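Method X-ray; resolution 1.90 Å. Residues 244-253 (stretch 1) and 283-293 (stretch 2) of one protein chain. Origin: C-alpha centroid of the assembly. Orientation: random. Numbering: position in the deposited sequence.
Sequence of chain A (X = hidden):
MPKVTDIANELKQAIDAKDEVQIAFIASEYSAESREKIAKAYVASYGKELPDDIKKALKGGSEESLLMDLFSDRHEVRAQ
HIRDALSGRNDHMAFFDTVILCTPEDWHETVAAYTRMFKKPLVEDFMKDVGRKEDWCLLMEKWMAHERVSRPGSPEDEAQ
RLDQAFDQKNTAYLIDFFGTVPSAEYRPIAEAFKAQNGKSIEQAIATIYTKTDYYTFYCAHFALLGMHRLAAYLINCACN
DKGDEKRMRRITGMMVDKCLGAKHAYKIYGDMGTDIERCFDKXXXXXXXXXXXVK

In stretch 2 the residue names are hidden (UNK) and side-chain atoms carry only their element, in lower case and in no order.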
# COMPACT_ATOMS: atom_id res chain seq x y z
N ASP A 244 -9.96 10.08 4.14
CA ASP A 244 -9.56 9.99 2.75
C ASP A 244 -10.05 8.68 2.15
O ASP A 244 -9.40 7.64 2.31
CB ASP A 244 -8.03 10.05 2.65
CG ASP A 244 -7.53 10.12 1.23
OD1 ASP A 244 -8.26 9.73 0.29
OD2 ASP A 244 -6.39 10.58 1.04
N GLU A 245 -11.19 8.73 1.46
CA GLU A 245 -11.75 7.53 0.83
C GLU A 245 -10.85 6.98 -0.28
O GLU A 245 -10.72 5.76 -0.43
CB GLU A 245 -13.15 7.81 0.28
CG GLU A 245 -14.19 8.01 1.38
CD GLU A 245 -15.62 7.81 0.87
OE1 GLU A 245 -15.87 8.05 -0.34
OE2 GLU A 245 -16.48 7.40 1.67
N LYS A 246 -10.24 7.86 -1.05
CA LYS A 246 -9.43 7.40 -2.19
C LYS A 246 -8.22 6.58 -1.75
O LYS A 246 -7.94 5.53 -2.33
CB LYS A 246 -9.04 8.57 -3.10
CG LYS A 246 -10.23 9.32 -3.67
CD LYS A 246 -10.00 9.75 -5.10
CE LYS A 246 -8.80 10.68 -5.21
NZ LYS A 246 -8.11 10.55 -6.54
N ARG A 247 -7.51 7.05 -0.72
CA ARG A 247 -6.41 6.29 -0.13
C ARG A 247 -6.86 4.97 0.48
O ARG A 247 -6.19 3.95 0.33
CB ARG A 247 -5.70 7.10 0.96
CG ARG A 247 -4.74 6.26 1.81
CD ARG A 247 -3.29 6.70 1.62
NE ARG A 247 -3.04 7.91 2.36
CZ ARG A 247 -1.98 8.71 2.22
NH1 ARG A 247 -1.02 8.46 1.33
NH2 ARG A 247 -1.90 9.77 2.99
N MET A 248 -7.98 4.99 1.18
CA MET A 248 -8.44 3.76 1.81
C MET A 248 -8.79 2.73 0.75
O MET A 248 -8.55 1.53 0.94
CB MET A 248 -9.59 4.00 2.79
CG MET A 248 -9.13 4.57 4.13
SD MET A 248 -7.75 3.68 4.89
CE MET A 248 -8.62 2.22 5.48
N ARG A 249 -9.32 3.20 -0.37
CA ARG A 249 -9.68 2.29 -1.46
C ARG A 249 -8.44 1.72 -2.14
O ARG A 249 -8.38 0.53 -2.46
CB ARG A 249 -10.57 3.00 -2.49
CG ARG A 249 -10.86 2.12 -3.69
CD ARG A 249 -10.81 2.90 -5.00
NE ARG A 249 -10.63 2.02 -6.15
CZ ARG A 249 -10.71 2.42 -7.42
NH1 ARG A 249 -10.99 3.68 -7.69
NH2 ARG A 249 -10.52 1.55 -8.41
N ARG A 250 -7.44 2.58 -2.36
CA ARG A 250 -6.19 2.11 -2.94
C ARG A 250 -5.57 1.02 -2.06
O ARG A 250 -5.42 -0.11 -2.51
CB ARG A 250 -5.21 3.26 -3.18
CG ARG A 250 -5.66 4.20 -4.31
CD ARG A 250 -4.56 5.18 -4.67
NE ARG A 250 -4.18 6.04 -3.55
CZ ARG A 250 -4.64 7.28 -3.36
NH1 ARG A 250 -5.48 7.82 -4.23
NH2 ARG A 250 -4.24 7.98 -2.31
N ILE A 251 -5.25 1.34 -0.82
CA ILE A 251 -4.49 0.38 0.00
C ILE A 251 -5.31 -0.83 0.46
O ILE A 251 -4.78 -1.94 0.57
CB ILE A 251 -3.77 1.06 1.20
CG1 ILE A 251 -4.73 1.37 2.35
CG2 ILE A 251 -3.05 2.33 0.77
CD1 ILE A 251 -4.07 2.22 3.44
N THR A 252 -6.60 -0.63 0.71
CA THR A 252 -7.45 -1.77 1.09
C THR A 252 -7.67 -2.71 -0.10
O THR A 252 -7.53 -3.93 0.03
CB THR A 252 -8.79 -1.32 1.69
OG1 THR A 252 -8.55 -0.30 2.67
CG2 THR A 252 -9.50 -2.48 2.35
N GLY A 253 -7.96 -2.13 -1.27
CA GLY A 253 -8.22 -2.90 -2.48
C GLY A 253 -7.03 -3.71 -2.97
O GLY A 253 -7.21 -4.82 -3.50
N UNK A 283 -21.74 4.65 5.41
CA UNK A 283 -21.61 3.59 4.41
C UNK A 283 -20.20 3.00 4.38
O UNK A 283 -20.01 1.80 4.54
c UNK A 283 -22.26 3.77 0.56
c UNK A 283 -22.11 3.20 -1.83
n UNK A 283 -21.99 4.49 -2.13
c UNK A 283 -22.01 3.10 1.90
c UNK A 283 -22.01 4.13 3.03
n UNK A 283 -22.23 2.83 -0.56
n UNK A 283 -22.10 2.30 -2.80
N UNK A 284 -19.20 3.86 4.18
CA UNK A 284 -17.82 3.42 4.02
C UNK A 284 -17.23 2.76 5.26
O UNK A 284 -16.52 1.76 5.16
c UNK A 284 -16.93 4.59 3.61
c UNK A 284 -15.44 4.26 3.59
c UNK A 284 -15.33 4.07 0.82
s UNK A 284 -15.02 3.07 2.27
N UNK A 285 -17.50 3.33 6.43
CA UNK A 285 -16.85 2.87 7.65
C UNK A 285 -17.05 1.37 7.97
O UNK A 285 -16.08 0.67 8.28
c UNK A 285 -17.25 3.74 8.84
N UNK A 286 -18.30 0.89 7.94
CA UNK A 286 -18.48 -0.53 8.26
C UNK A 286 -17.75 -1.42 7.25
O UNK A 286 -17.25 -2.49 7.60
c UNK A 286 -20.00 -0.74 8.17
c UNK A 286 -20.53 0.45 7.45
c UNK A 286 -19.59 1.58 7.76
N UNK A 287 -17.69 -0.98 6.00
CA UNK A 287 -16.97 -1.71 4.98
C UNK A 287 -15.50 -1.82 5.36
O UNK A 287 -14.94 -2.92 5.37
c UNK A 287 -16.15 -1.69 2.60
c UNK A 287 -18.58 -1.23 3.11
c UNK A 287 -18.90 -0.43 1.86
c UNK A 287 -17.13 -1.08 3.60
N UNK A 288 -14.87 -0.69 5.69
CA UNK A 288 -13.45 -0.70 6.04
C UNK A 288 -13.17 -1.53 7.30
O UNK A 288 -12.25 -2.35 7.31
c UNK A 288 -12.03 0.98 3.80
c UNK A 288 -12.25 3.01 5.31
c UNK A 288 -12.83 1.63 4.95
c UNK A 288 -12.89 0.73 6.18
N UNK A 289 -13.97 -1.34 8.34
CA UNK A 289 -13.79 -2.09 9.57
C UNK A 289 -13.93 -3.61 9.33
O UNK A 289 -13.27 -4.37 9.93
c UNK A 289 -14.70 -1.63 10.71
n UNK A 289 -14.96 -0.48 13.67
n UNK A 289 -15.05 -0.81 15.90
c UNK A 289 -14.36 -0.29 11.35
c UNK A 289 -15.51 -0.23 14.84
n UNK A 289 -16.48 0.62 14.96
c UNK A 289 -15.36 0.09 12.41
N UNK A 290 -14.81 -4.01 8.45
CA UNK A 290 -14.94 -5.43 8.10
C UNK A 290 -13.64 -5.94 7.46
O UNK A 290 -13.06 -6.94 7.90
o UNK A 290 -17.33 -5.17 7.73
c UNK A 290 -16.28 -7.15 6.85
c UNK A 290 -16.12 -5.67 7.14
N UNK A 291 -13.19 -5.23 6.43
CA UNK A 291 -12.01 -5.65 5.67
C UNK A 291 -10.74 -5.67 6.50
O UNK A 291 -9.88 -6.52 6.28
c UNK A 291 -12.91 -3.71 2.39
c UNK A 291 -11.83 -4.79 4.41
c UNK A 291 -12.92 -6.22 2.63
c UNK A 291 -12.96 -4.88 3.37
N UNK A 292 -10.62 -4.74 7.45
CA UNK A 292 -9.41 -4.63 8.27
C UNK A 292 -9.52 -5.44 9.57
O UNK A 292 -8.57 -5.50 10.35
c UNK A 292 -8.49 -2.51 7.34
c UNK A 292 -7.07 -1.88 5.66
c UNK A 292 -9.14 -1.67 6.47
c UNK A 292 -9.05 -3.17 8.54
n UNK A 292 -8.29 -1.29 5.46
c UNK A 292 -4.81 -2.51 5.33
c UNK A 292 -5.90 -1.79 4.90
c UNK A 292 -4.87 -3.30 6.49
c UNK A 292 -6.03 -3.38 7.25
c UNK A 292 -7.16 -2.67 6.82
N UNK A 293 -10.66 -6.08 9.75
CA UNK A 293 -10.92 -6.96 10.89
C UNK A 293 -10.84 -6.23 12.22
O UNK A 293 -10.21 -6.69 13.17
c UNK A 293 -9.99 -8.18 10.87
c UNK A 293 -8.86 -12.30 8.39
n UNK A 293 -9.04 -12.96 7.25
n UNK A 293 -9.63 -11.25 8.67
n UNK A 293 -7.92 -12.68 9.24
c UNK A 293 -9.51 -10.45 9.89
c UNK A 293 -10.32 -9.16 9.77

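Position 283 carries three carbons, a nitrogen, and then a carbon bearing two more nitrogens, a guanidinium on an extended chain. It makes no contact with stretch 1, and its nitrogens are bonded elsewhere in the structure. This is R283.

Position 284 has two carbons, a sulfur and a terminal carbon, unbranched; its CB lies 3.4 Å from E245 OE2. A thioether in that order is methionine, M284, with chi1 t and the next two torsions p.

Position 285 has one side-chain carbon, out of reach of stretch 1: A285. At 286, three carbons close a ring onto the backbone nitrogen and make no contact with stretch 1; the ring closure identifies P286.

Position 287 has four carbons, forked at the first, with one arm two carbons long. That beta branch with unequal arms gives I287, which makes no contact across the stretches.

Position 288 also has four carbons, but forked at the second, and its CA-to-CB bond points toward stretch 1. One branch tip lies 3.7 Å from M248 CG and the other 3.9 Å from T252 OG1. The later fork makes it L288.

Position 289 repeats the three-carbon chain and guanidinium, remote from stretch 1: R289. At 290, the first carbon carries one oxygen and one carbon, without contact to stretch 1, the pattern of threonine; T290 OG1 donates to P286 O at 2.7 Å, one turn back.

Position 291 has four carbons forked at the second, and a terminal carbon comes 3.6 Å from T252 CG2. This is L291.

Position 292 has one carbon leading to fused five- and six-membered rings of eight carbons and one nitrogen. The ring nitrogen is 3.0 Å from T252 OG1. Only tryptophan fits: W292.

Position 293 again ends in a carbon bearing two nitrogens after three carbons and a nitrogen, and makes no contact with stretch 1. It is R293, whose positive phi (61°) belongs to a Schellman motif; its N bonds to T290 O at 3.1 Å.

The helix axes are inclined by 27°, running in the same general direction, with a closest approach of 11.3 Å, so side chains bridge the gap. Packing is mainly apolar: M248 CG meets L288 CD1 at 3.7 Å, M248 CE approaches W292 CD1 at 4.0 Å, and I251 CG1 lies 4.2 Å from W292 CZ2. The one hydrogen bond across the stretches runs from W292 NE1 to T252 OG1 (3.0 Å, 149° at the hydrogen), with the acceptor near the indole plane. T252 OG1 itself donates to M248 O at 2.5 Å, so the hydroxyl links the indole to the backbone of its own helix.

Stretch 2 283-293: RMAPILRTLWR
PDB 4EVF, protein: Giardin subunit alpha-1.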